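Local coordinates for protein putative ATP-dependent endonuclease of the OLD family (Thermus scotoductus, PDB 6P74) that degrades linear or supercoiled double-stranded DNA exonucleolytically in the 5' to 3' direction, nicks circular DNA and has a DNA-stimulated ATPase activity, at residues 5-8 with 12-15; 59-64 with 68-73; 163-168 with 266-271; 176-179 with 184-187; 258-263 with 295-300. All blocks are in the same frame, centred on the assembly; numbering follows the deposited sequence.

Contact 1: residues 5-8 with 12-15; sequences LQVK and CLED
The carboxylate of D15 is the flat group that meets a partner across this contact: the ammonium of K8 stands well above its plane, not in it, with NZ 3.9 Å from OD2. That is a long salt bridge, in which the lysine chain rises beside the aspartate, both side chains pointing the same way from the sheet. A bend at the end of the lysine (chi4 -149°) goes with this placing of NZ, and the charged pair suits a partly solvent-open surface. The backbones behind them form an antiparallel, non-hydrogen-bonded pair, K8 with D15, whose CA atoms are 4.5 Å apart. Polar backbone edges meet here through CA-H...O contacts: K8 CA lies 3.2 Å from E14 O, and D15 CA lies 3.3 Å from V7 O. The pairing belongs to the beta hairpin of strands 2-10 and 13-19, in the N-terminal part of the ATPase domain, where the second arm turns a corner at E14 and D15. Toward the interior, V7 and L13 supply the apolar counterpart. V7 CG1, set opposite the backbone N (chi1 -176°), is 3.8 Å from both CB and CD1 of L13. Branched, uncharged side chains fit this buried side, for L13 also rests on T36 of helix 34-45 and comes within about 4 Å of G33 in the probable ATP-binding loop.

Contact 2: residues 59-64 with 68-73; sequences QDFINF and RAIEIT
F61 and I70 make the apolar core of this contact through a CH-pi interaction. The two side chains cross at about a right angle, and I70 CD1 sits 3.6 Å from the centroid of the F61 ring, only 6° off the ring normal. A slim, unbranched end such as the isoleucine delta methyl suits this central seat; I70 CD1 also lies 3.5 Å from D60 O. Around the ring's edge the contact is polar: R68 O lies near the ring plane, 3.2 Å from F61 CE2, where the ring hydrogens carry slight positive charge.

The second kind is van der Waals packing: I62 spreads two branches against the extended R68 chain, CG2 3.4 Å from R68 CD and CD1 3.2 Å from R68 NH1. N63 ND2 lies over one guanidinium face, 4.0 Å above it and off centre, with the amide turned 71° from that plane. The charge of R68 is answered by E14; D60 OD2 takes the backbone N of R56 and OD1 pairs with R11.

Strand 70-76 runs between strands 2-10 and 85-97 of the antiparallel sheet, while the preceding loop bonds to R11 and N9 and sets Q59 and F64 against G31 of the second subunit.

Contact 3: residues 163-168 with 266-271; sequences VRREFK and LGEKIG
R165 projects from the end of helix 154-166 and meets the carboxylate of E268 through a single nitrogen, NH2, 3.3 Å from OE2. The helix opens the dimerization domain, whereas E268 lies in the loop joining helix 246-266 to strand 272-276 of the ATPase domain's C-terminal part, so this surface salt bridge joins two regions through residues about a hundred positions apart in sequence. The side chains come from opposite directions, each long enough to cover its share of the gap between the backbones. The arginine bends at chi3 (44°), which turns the guanidinium toward the loop; the glutamate runs extended beyond CG. OE2 is met at the edge of the guanidinium, near its plane, yet the carboxylate itself is turned 42° out of that plane. The hydrogen bond is weak, its N-H...O angle only 126°, and R165 also touches a crystal neighbour, so its exact pose may owe something to the lattice. E268 has a firmer partner in R158 of the same helix, whose NH2 takes the other oxygen, OE1, and the carbonyl of K269. Just before E268, G267 leaves helix 246-266 with positive phi, a conformation readily adopted where no side chain is present, and so swings the chain into the loop. E268 thus divides its carboxylate between two arginines: OE1 to R158 NH2, OE2 to R165 NH2.

Contact 4: residues 176-179 with 184-187; sequences VYEQ and LRTE
E178 and R185 meet through one fairly straight hydrogen bond within a salt bridge, R185 NH2 to E178 OE2, 3.1 Å long with an N-H...O angle of 151°. The carboxylate and guanidinium are nearly coplanar, their planes 10° apart, and OE2 lies at the guanidinium edge, where the N-H groups point; the nitrogen in turn comes nearly in line with the C-O bond of the acceptor. A glutamate and an arginine suit this partly exposed place, since each has a flat, charged end on a chain flexible enough to bring the two into one plane. The bend of the glutamate at chi2 (-57°) brings its carboxylate toward R185, while the arginine bends at chi3 and crosses it obliquely. D182, between the two segments, gives OD1 to the same NH2, so two acidic groups share one nitrogen and probably damp the movement of the guanidinium.

The bridge spans the end of helix 170-184 and the short connection to helix 187-205, a tight turn between two consecutive helices of the dimerization domain. Here T186 N bonds to L184 O at 2.6 Å, as in an inverse gamma turn centred on R185, and T186 is the N-cap of the next helix, its OG1 accepting from V189 N. A threonine hydroxyl fits that role by satisfying an amide that the first turn leaves without a carbonyl. Further out, the other oxygen of the carboxylate, E178 OE1, lies at the edge of the Y177 ring, whose own OH is fixed by F221 N. The opposite subunit packs on the same helix: its A180 against V176, its F173 against L184.

Contact 5: residues 258-263 with 295-300; sequences GIFEAF and CEMADK
Two helices of the ATPase core, 246-266 and 284-299, pack together here, joined in sequence through strand 272-276. M297 is the residue that reaches across. Its methyl CE comes to the edge of the F260 ring, in the ring plane, 3.4 Å from CD1 and 4.1 Å from CE1, so the ring is touched at its rim and not over a face. The side chains cross at about a right angle, and the methionine turns back at chi3 (-63°), which bends CE toward the phenylalanine. This leaves M297 SD 3.9 Å from F260 O, and at the looser distance of 4.4 Å from F263 CB. Methionine suits the position because its unbranched, pliable chain can bridge helices whose backbones stay well apart: the CA atoms of F263 and M297 are 8.9 Å from each other. The rings pack on further apolar neighbours. F260 also meets F290 edge to face and touches L293 and L294, whereas F263 packs on I155 and L159 of helix 154-166. K300 NZ pairs with E296 OE2 one turn back, in a salt bridge whose hydrogen bond is weak, while E296 OE1 pairs with R292. On the far side, T195 and I196 of the second subunit pack on A262 and I259. Helix 284-299 links the neighbouring parallel strands 272-276 and 304-308, the beta-alpha-beta crossover characteristic of P-loop NTPases.

Overall arrangement
From the N terminus, contact 1 closes the first hairpin, and contact 2 then closes a short loop leading into strand 70-76. The two touch, since that strand lies beside strand 2-10: Q6 O meets T73 N and K8 N meets E71 O, both at 2.8 Å. Contact 3 spans a far longer excursion, binding the start of the dimerization domain to the ATPase domain's C-terminal part, and within that excursion contact 4 closes a helix-to-helix turn. Contact 5 joins helices 246-266 and 284-299 of the ATPase domain and crosses contact 3, their segments alternating in sequence; they pack at I270 CG2 and F263 CD1. Contacts 1 and 5 lie on opposite sides of the chain's centre.

Contact 1: residues 5-8 with 12-15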
# COMPACT_ATOMS: atom_id res chain seq x y z
N LEU A 5 -12.84 -11.35 14.55
CA LEU A 5 -12.33 -10.06 14.12
C LEU A 5 -13.52 -9.12 13.97
O LEU A 5 -14.52 -9.49 13.34
CB LEU A 5 -11.55 -10.12 12.81
CG LEU A 5 -11.22 -8.77 12.16
CD1 LEU A 5 -10.13 -8.09 12.93
CD2 LEU A 5 -10.81 -8.97 10.73
N GLN A 6 -13.42 -7.92 14.53
CA GLN A 6 -14.42 -6.88 14.31
C GLN A 6 -13.73 -5.65 13.76
O GLN A 6 -12.69 -5.23 14.28
CB GLN A 6 -15.18 -6.53 15.58
CG GLN A 6 -16.10 -7.64 16.04
CD GLN A 6 -16.47 -7.53 17.51
OE1 GLN A 6 -15.61 -7.61 18.40
NE2 GLN A 6 -17.76 -7.36 17.78
N VAL A 7 -14.29 -5.08 12.69
CA VAL A 7 -13.71 -3.91 12.06
C VAL A 7 -14.81 -2.89 11.82
O VAL A 7 -15.86 -3.23 11.26
CB VAL A 7 -12.99 -4.27 10.75
CG1 VAL A 7 -12.33 -3.05 10.16
CG2 VAL A 7 -11.97 -5.35 11.00
N LYS A 8 -14.58 -1.66 12.24
CA LYS A 8 -15.54 -0.58 12.04
C LYS A 8 -14.80 0.61 11.47
O LYS A 8 -13.87 1.13 12.09
CB LYS A 8 -16.24 -0.20 13.35
CG LYS A 8 -17.01 -1.34 14.00
CD LYS A 8 -17.87 -0.82 15.16
CE LYS A 8 -18.84 -1.90 15.64
NZ LYS A 8 -20.12 -1.33 16.19
N CYS A 12 -12.54 0.25 3.37
CA CYS A 12 -13.84 -0.12 2.83
C CYS A 12 -14.71 -0.88 3.83
O CYS A 12 -15.88 -1.13 3.53
CB CYS A 12 -13.67 -0.95 1.55
SG CYS A 12 -12.66 -2.45 1.70
N LEU A 13 -14.19 -1.22 5.02
CA LEU A 13 -14.91 -2.06 5.98
C LEU A 13 -15.68 -1.16 6.94
O LEU A 13 -15.16 -0.74 7.98
CB LEU A 13 -13.95 -2.97 6.73
CG LEU A 13 -13.04 -3.87 5.88
CD1 LEU A 13 -12.16 -4.75 6.75
CD2 LEU A 13 -13.88 -4.72 4.94
N GLU A 14 -16.94 -0.87 6.60
CA GLU A 14 -17.74 -0.02 7.47
C GLU A 14 -18.04 -0.71 8.79
O GLU A 14 -17.85 -0.13 9.86
CB GLU A 14 -19.03 0.38 6.77
CG GLU A 14 -20.01 1.09 7.68
CD GLU A 14 -21.00 1.96 6.92
OE1 GLU A 14 -21.25 3.10 7.38
OE2 GLU A 14 -21.52 1.53 5.87
N ASP A 15 -18.50 -1.96 8.72
CA ASP A 15 -18.83 -2.72 9.93
C ASP A 15 -18.74 -4.16 9.43
O ASP A 15 -19.30 -4.49 8.37
CB ASP A 15 -20.16 -2.24 10.51
CG ASP A 15 -20.50 -2.93 11.83
OD1 ASP A 15 -19.95 -4.01 12.11
OD2 ASP A 15 -21.33 -2.38 12.59

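Contact 2: residues 59-64 with 68-73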
# COMPACT_ATOMS: atom_id res chain seq x y z
N GLN A 59 -6.54 8.57 4.59
CA GLN A 59 -6.64 7.41 3.70
C GLN A 59 -7.32 6.19 4.33
O GLN A 59 -8.02 5.44 3.64
CB GLN A 59 -5.25 7.01 3.20
CG GLN A 59 -4.63 7.94 2.14
CD GLN A 59 -3.58 8.90 2.71
OE1 GLN A 59 -3.74 9.46 3.80
NE2 GLN A 59 -2.48 9.09 1.98
N ASP A 60 -7.11 5.96 5.62
CA ASP A 60 -7.57 4.72 6.24
C ASP A 60 -8.97 4.80 6.82
O ASP A 60 -9.53 3.76 7.19
CB ASP A 60 -6.57 4.29 7.33
CG ASP A 60 -5.30 3.69 6.74
OD1 ASP A 60 -5.29 3.37 5.52
OD2 ASP A 60 -4.30 3.54 7.49
N PHE A 61 -9.56 5.99 6.90
CA PHE A 61 -10.94 6.12 7.35
C PHE A 61 -11.90 5.89 6.20
O PHE A 61 -11.61 6.22 5.04
CB PHE A 61 -11.18 7.52 7.92
CG PHE A 61 -10.42 7.80 9.17
CD1 PHE A 61 -9.09 8.19 9.12
CD2 PHE A 61 -11.04 7.70 10.41
CE1 PHE A 61 -8.38 8.46 10.28
CE2 PHE A 61 -10.34 7.98 11.58
CZ PHE A 61 -9.01 8.36 11.52
N ILE A 62 -13.08 5.33 6.52
CA ILE A 62 -14.14 5.25 5.52
C ILE A 62 -14.37 6.62 4.90
O ILE A 62 -14.44 7.63 5.61
CB ILE A 62 -15.45 4.75 6.15
CG1 ILE A 62 -16.51 4.53 5.10
CG2 ILE A 62 -15.99 5.77 7.13
CD1 ILE A 62 -17.68 3.75 5.64
N ASN A 63 -14.51 6.65 3.58
CA ASN A 63 -14.80 7.89 2.83
C ASN A 63 -13.79 9.00 3.15
O ASN A 63 -14.07 10.19 2.90
CB ASN A 63 -16.22 8.40 3.10
CG ASN A 63 -17.25 7.28 3.15
OD1 ASN A 63 -17.29 6.41 2.28
ND2 ASN A 63 -18.08 7.30 4.19
N PHE A 64 -12.62 8.65 3.69
CA PHE A 64 -11.67 9.62 4.22
C PHE A 64 -12.35 10.55 5.23
O PHE A 64 -12.07 11.74 5.30
CB PHE A 64 -11.01 10.45 3.10
CG PHE A 64 -10.04 9.67 2.20
CD1 PHE A 64 -9.94 8.28 2.26
CD2 PHE A 64 -9.23 10.35 1.29
CE1 PHE A 64 -9.06 7.59 1.43
CE2 PHE A 64 -8.35 9.66 0.46
CZ PHE A 64 -8.26 8.29 0.53
N ARG A 68 -15.47 9.71 12.02
CA ARG A 68 -15.75 8.37 12.50
C ARG A 68 -14.49 7.76 13.07
O ARG A 68 -13.38 8.05 12.61
CB ARG A 68 -16.30 7.49 11.39
CG ARG A 68 -17.55 8.00 10.74
CD ARG A 68 -17.93 7.08 9.62
NE ARG A 68 -19.19 7.46 9.00
CZ ARG A 68 -19.80 6.72 8.09
NH1 ARG A 68 -19.26 5.57 7.73
NH2 ARG A 68 -20.95 7.12 7.56
N ALA A 69 -14.65 6.89 14.05
CA ALA A 69 -13.52 6.25 14.70
C ALA A 69 -13.26 4.90 14.05
O ALA A 69 -14.18 4.07 13.93
CB ALA A 69 -13.76 6.08 16.20
N ILE A 70 -12.02 4.67 13.63
CA ILE A 70 -11.59 3.34 13.24
C ILE A 70 -11.51 2.45 14.49
O ILE A 70 -10.96 2.85 15.52
CB ILE A 70 -10.24 3.41 12.52
CG1 ILE A 70 -10.40 4.15 11.19
CG2 ILE A 70 -9.67 2.01 12.33
CD1 ILE A 70 -9.08 4.59 10.54
N GLU A 71 -12.06 1.24 14.39
CA GLU A 71 -12.08 0.29 15.50
C GLU A 71 -11.78 -1.11 14.96
O GLU A 71 -12.55 -1.64 14.17
CB GLU A 71 -13.44 0.28 16.19
CG GLU A 71 -13.52 0.98 17.51
CD GLU A 71 -14.85 0.71 18.18
OE1 GLU A 71 -15.79 1.53 18.03
OE2 GLU A 71 -14.97 -0.33 18.85
N ILE A 72 -10.68 -1.72 15.41
CA ILE A 72 -10.38 -3.10 15.07
C ILE A 72 -10.24 -3.90 16.37
O ILE A 72 -9.37 -3.60 17.19
CB ILE A 72 -9.12 -3.22 14.21
CG1 ILE A 72 -9.26 -2.35 12.96
CG2 ILE A 72 -8.92 -4.65 13.82
CD1 ILE A 72 -7.97 -2.04 12.29
N THR A 73 -11.07 -4.92 16.53
CA THR A 73 -11.05 -5.77 17.71
C THR A 73 -10.69 -7.19 17.30
O THR A 73 -11.36 -7.79 16.46
CB THR A 73 -12.42 -5.75 18.42
OG1 THR A 73 -12.77 -4.40 18.75
CG2 THR A 73 -12.37 -6.58 19.69

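Contact 3: residues 163-168 with 266-271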
# COMPACT_ATOMS: atom_id res chain seq x y z
N VAL A 163 17.34 -23.66 16.41
CA VAL A 163 18.76 -23.70 16.05
C VAL A 163 19.53 -22.63 16.81
O VAL A 163 20.54 -22.91 17.46
CB VAL A 163 18.92 -23.53 14.53
CG1 VAL A 163 20.37 -23.26 14.16
CG2 VAL A 163 18.42 -24.76 13.82
N ARG A 164 19.06 -21.38 16.72
CA ARG A 164 19.66 -20.27 17.47
C ARG A 164 19.80 -20.61 18.95
O ARG A 164 20.69 -20.07 19.63
CB ARG A 164 18.81 -19.01 17.27
CG ARG A 164 19.34 -17.77 17.94
CD ARG A 164 18.35 -16.63 17.86
NE ARG A 164 18.72 -15.52 18.74
CZ ARG A 164 18.28 -15.37 19.99
NH1 ARG A 164 17.45 -16.26 20.51
NH2 ARG A 164 18.67 -14.33 20.73
N ARG A 165 18.95 -21.50 19.46
CA ARG A 165 19.00 -21.88 20.87
C ARG A 165 20.24 -22.71 21.17
O ARG A 165 21.13 -22.27 21.91
CB ARG A 165 17.73 -22.63 21.24
CG ARG A 165 17.46 -22.81 22.73
CD ARG A 165 15.95 -22.94 22.98
NE ARG A 165 15.30 -23.82 22.01
CZ ARG A 165 14.03 -23.70 21.60
NH1 ARG A 165 13.27 -22.72 22.07
NH2 ARG A 165 13.53 -24.56 20.72
N GLU A 166 20.34 -23.90 20.60
CA GLU A 166 21.43 -24.81 20.90
C GLU A 166 22.75 -24.41 20.25
O GLU A 166 23.71 -25.18 20.33
CB GLU A 166 21.07 -26.23 20.46
CG GLU A 166 19.87 -26.79 21.18
CD GLU A 166 19.19 -27.86 20.36
OE1 GLU A 166 19.83 -28.90 20.10
OE2 GLU A 166 18.02 -27.65 19.96
N PHE A 167 22.81 -23.24 19.63
CA PHE A 167 24.07 -22.78 19.06
C PHE A 167 25.08 -22.51 20.17
O PHE A 167 24.75 -21.91 21.20
CB PHE A 167 23.85 -21.51 18.25
CG PHE A 167 25.09 -21.00 17.57
CD1 PHE A 167 25.81 -21.82 16.70
CD2 PHE A 167 25.51 -19.69 17.77
CE1 PHE A 167 26.94 -21.35 16.07
CE2 PHE A 167 26.64 -19.20 17.13
CZ PHE A 167 27.36 -20.03 16.28
N LYS A 168 26.33 -22.95 19.95
CA LYS A 168 27.36 -22.81 20.98
C LYS A 168 28.73 -22.40 20.43
O LYS A 168 29.70 -22.40 21.19
CB LYS A 168 27.48 -24.11 21.79
CG LYS A 168 26.25 -24.44 22.63
CD LYS A 168 25.96 -25.94 22.68
CE LYS A 168 27.06 -26.70 23.40
NZ LYS A 168 27.33 -26.16 24.77
N LEU A 266 9.48 -30.41 11.88
CA LEU A 266 10.04 -30.02 13.17
C LEU A 266 9.00 -30.10 14.28
O LEU A 266 9.37 -30.17 15.46
CB LEU A 266 10.63 -28.61 13.11
CG LEU A 266 12.06 -28.48 12.58
CD1 LEU A 266 13.06 -29.28 13.43
CD2 LEU A 266 12.18 -28.88 11.10
N GLY A 267 7.72 -30.10 13.93
CA GLY A 267 6.66 -30.37 14.87
C GLY A 267 6.36 -29.26 15.85
O GLY A 267 5.36 -29.36 16.57
N GLU A 268 7.19 -28.23 15.93
CA GLU A 268 6.93 -27.16 16.88
C GLU A 268 5.68 -26.38 16.47
O GLU A 268 5.45 -26.10 15.30
CB GLU A 268 8.13 -26.23 16.98
CG GLU A 268 9.32 -26.81 17.73
CD GLU A 268 10.27 -25.74 18.20
OE1 GLU A 268 9.99 -24.55 17.91
OE2 GLU A 268 11.30 -26.06 18.85
N LYS A 269 4.86 -26.04 17.47
CA LYS A 269 3.75 -25.13 17.25
C LYS A 269 4.27 -23.75 16.87
O LYS A 269 5.26 -23.28 17.44
CB LYS A 269 2.88 -25.07 18.51
CG LYS A 269 2.29 -26.42 18.95
CD LYS A 269 1.08 -26.22 19.86
CE LYS A 269 0.07 -27.36 19.73
NZ LYS A 269 0.49 -28.57 20.49
N ILE A 270 3.61 -23.10 15.92
CA ILE A 270 4.10 -21.81 15.43
C ILE A 270 3.02 -20.74 15.46
O ILE A 270 3.24 -19.62 14.99
CB ILE A 270 4.70 -21.95 14.02
CG1 ILE A 270 3.64 -22.43 13.03
CG2 ILE A 270 5.88 -22.90 14.05
CD1 ILE A 270 4.12 -22.45 11.60
N GLY A 271 1.86 -21.05 16.03
CA GLY A 271 0.84 -20.02 16.20
C GLY A 271 0.14 -19.63 14.91
O GLY A 271 -0.14 -20.49 14.07

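Contact 4: residues 176-179 with 184-187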
# COMPACT_ATOMS: atom_id res chain seq x y z
N VAL A 176 35.95 -15.74 12.58
CA VAL A 176 35.95 -16.02 11.15
C VAL A 176 35.16 -14.96 10.40
O VAL A 176 35.56 -14.51 9.32
CB VAL A 176 35.42 -17.43 10.86
CG1 VAL A 176 35.49 -17.72 9.37
CG2 VAL A 176 36.22 -18.47 11.64
N TYR A 177 34.04 -14.52 10.98
CA TYR A 177 33.25 -13.47 10.34
C TYR A 177 34.06 -12.19 10.15
O TYR A 177 34.13 -11.64 9.04
CB TYR A 177 31.98 -13.20 11.16
CG TYR A 177 31.24 -11.99 10.68
CD1 TYR A 177 30.37 -12.07 9.58
CD2 TYR A 177 31.41 -10.75 11.30
CE1 TYR A 177 29.70 -10.96 9.13
CE2 TYR A 177 30.74 -9.64 10.85
CZ TYR A 177 29.88 -9.74 9.77
OH TYR A 177 29.21 -8.64 9.31
N GLU A 178 34.71 -11.70 11.22
CA GLU A 178 35.55 -10.51 11.11
C GLU A 178 36.67 -10.71 10.11
O GLU A 178 37.03 -9.79 9.36
CB GLU A 178 36.13 -10.14 12.48
CG GLU A 178 35.10 -9.69 13.49
CD GLU A 178 34.27 -8.50 13.00
OE1 GLU A 178 33.09 -8.40 13.41
OE2 GLU A 178 34.81 -7.69 12.22
N GLN A 179 37.27 -11.90 10.11
CA GLN A 179 38.29 -12.22 9.13
C GLN A 179 37.78 -12.01 7.70
O GLN A 179 38.51 -11.51 6.84
CB GLN A 179 38.75 -13.67 9.35
CG GLN A 179 39.96 -14.14 8.59
CD GLN A 179 40.35 -15.55 9.01
OE1 GLN A 179 40.34 -15.87 10.20
NE2 GLN A 179 40.66 -16.40 8.03
N LEU A 184 37.04 -7.38 2.83
CA LEU A 184 36.23 -6.37 2.15
C LEU A 184 36.69 -4.96 2.48
O LEU A 184 36.56 -4.06 1.64
CB LEU A 184 34.77 -6.52 2.54
CG LEU A 184 34.16 -7.88 2.20
CD1 LEU A 184 32.65 -7.82 2.38
CD2 LEU A 184 34.55 -8.30 0.79
N ARG A 185 37.23 -4.74 3.68
CA ARG A 185 37.44 -3.39 4.17
C ARG A 185 38.74 -3.06 3.43
O ARG A 185 39.86 -3.30 3.90
CB ARG A 185 37.41 -3.38 5.69
CG ARG A 185 35.95 -3.36 6.18
CD ARG A 185 35.83 -2.95 7.63
NE ARG A 185 36.22 -4.06 8.48
CZ ARG A 185 35.38 -4.76 9.23
NH1 ARG A 185 34.09 -4.43 9.24
NH2 ARG A 185 35.83 -5.76 9.97
N THR A 186 38.55 -2.48 2.25
CA THR A 186 39.56 -1.71 1.53
C THR A 186 39.69 -0.34 2.18
O THR A 186 38.81 0.08 2.94
CB THR A 186 39.01 -1.56 0.10
OG1 THR A 186 37.74 -0.89 0.16
CG2 THR A 186 38.85 -2.90 -0.60
N GLU A 187 40.77 0.38 1.88
CA GLU A 187 40.91 1.75 2.36
C GLU A 187 39.73 2.62 1.92
O GLU A 187 39.23 3.44 2.70
CB GLU A 187 42.22 2.35 1.88
CG GLU A 187 42.48 3.75 2.39
CD GLU A 187 43.83 4.32 1.93
OE1 GLU A 187 44.54 3.61 1.17
OE2 GLU A 187 44.17 5.47 2.33

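Contact 5: residues 258-263 with 295-300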
# COMPACT_ATOMS: atom_id res chain seq x y z
N GLY A 258 8.79 -25.09 0.94
CA GLY A 258 9.81 -25.87 1.62
C GLY A 258 9.96 -25.47 3.08
O GLY A 258 10.19 -26.31 3.95
N ILE A 259 9.84 -24.16 3.37
CA ILE A 259 9.93 -23.72 4.76
C ILE A 259 8.79 -24.32 5.57
O ILE A 259 9.00 -24.85 6.67
CB ILE A 259 9.95 -22.18 4.86
CG1 ILE A 259 11.32 -21.63 4.44
CG2 ILE A 259 9.68 -21.72 6.29
CD1 ILE A 259 11.22 -20.21 3.95
N PHE A 260 7.57 -24.28 5.03
CA PHE A 260 6.44 -24.84 5.76
C PHE A 260 6.55 -26.35 5.91
O PHE A 260 6.11 -26.90 6.92
CB PHE A 260 5.14 -24.47 5.07
CG PHE A 260 4.63 -23.13 5.48
CD1 PHE A 260 3.79 -23.01 6.59
CD2 PHE A 260 4.98 -21.99 4.78
CE1 PHE A 260 3.31 -21.77 6.97
CE2 PHE A 260 4.50 -20.75 5.16
CZ PHE A 260 3.67 -20.64 6.27
N GLU A 261 7.14 -27.03 4.93
CA GLU A 261 7.39 -28.45 5.08
C GLU A 261 8.42 -28.72 6.17
O GLU A 261 8.31 -29.73 6.88
CB GLU A 261 7.82 -29.04 3.73
CG GLU A 261 8.29 -30.50 3.76
CD GLU A 261 7.22 -31.50 4.22
OE1 GLU A 261 6.03 -31.13 4.24
OE2 GLU A 261 7.58 -32.66 4.56
N ALA A 262 9.40 -27.83 6.36
CA ALA A 262 10.32 -28.04 7.47
C ALA A 262 9.61 -27.84 8.81
O ALA A 262 9.82 -28.62 9.75
CB ALA A 262 11.53 -27.11 7.35
N PHE A 263 8.73 -26.83 8.92
CA PHE A 263 7.93 -26.65 10.13
C PHE A 263 7.19 -27.92 10.50
O PHE A 263 7.18 -28.34 11.66
CB PHE A 263 6.93 -25.52 9.94
CG PHE A 263 7.48 -24.16 10.23
CD1 PHE A 263 8.18 -23.91 11.39
CD2 PHE A 263 7.26 -23.11 9.35
CE1 PHE A 263 8.67 -22.64 11.65
CE2 PHE A 263 7.76 -21.85 9.61
CZ PHE A 263 8.46 -21.62 10.75
N CYS A 295 -3.33 -27.82 5.65
CA CYS A 295 -4.44 -28.48 6.33
C CYS A 295 -3.96 -29.47 7.38
O CYS A 295 -4.58 -29.59 8.44
CB CYS A 295 -5.34 -29.19 5.32
SG CYS A 295 -6.30 -28.12 4.26
N GLU A 296 -2.89 -30.22 7.10
CA GLU A 296 -2.41 -31.13 8.13
C GLU A 296 -1.95 -30.36 9.37
O GLU A 296 -2.26 -30.75 10.50
CB GLU A 296 -1.29 -32.02 7.60
CG GLU A 296 -0.93 -33.15 8.58
CD GLU A 296 0.35 -33.92 8.22
OE1 GLU A 296 0.78 -33.87 7.05
OE2 GLU A 296 0.92 -34.59 9.12
N MET A 297 -1.26 -29.23 9.18
CA MET A 297 -0.76 -28.48 10.32
C MET A 297 -1.89 -27.83 11.11
O MET A 297 -1.84 -27.76 12.34
CB MET A 297 0.24 -27.43 9.86
CG MET A 297 1.33 -27.99 8.98
SD MET A 297 2.87 -27.09 9.15
CE MET A 297 2.42 -25.47 8.57
N ALA A 298 -2.91 -27.32 10.41
CA ALA A 298 -4.06 -26.76 11.09
C ALA A 298 -4.83 -27.83 11.86
O ALA A 298 -5.22 -27.62 13.01
CB ALA A 298 -4.96 -26.04 10.10
N ASP A 299 -5.06 -28.98 11.23
CA ASP A 299 -5.86 -30.03 11.87
C ASP A 299 -5.13 -30.64 13.06
O ASP A 299 -5.75 -30.92 14.10
CB ASP A 299 -6.20 -31.11 10.84
CG ASP A 299 -7.18 -30.63 9.78
OD1 ASP A 299 -7.75 -29.53 9.93
OD2 ASP A 299 -7.38 -31.36 8.78
N LYS A 300 -3.83 -30.87 12.92
CA LYS A 300 -2.94 -31.32 13.98
C LYS A 300 -2.75 -30.27 15.07
O LYS A 300 -2.08 -30.55 16.06
CB LYS A 300 -1.59 -31.70 13.35
CG LYS A 300 -0.53 -32.18 14.29
CD LYS A 300 0.86 -32.18 13.63
CE LYS A 300 0.95 -33.15 12.46
NZ LYS A 300 2.30 -33.09 11.83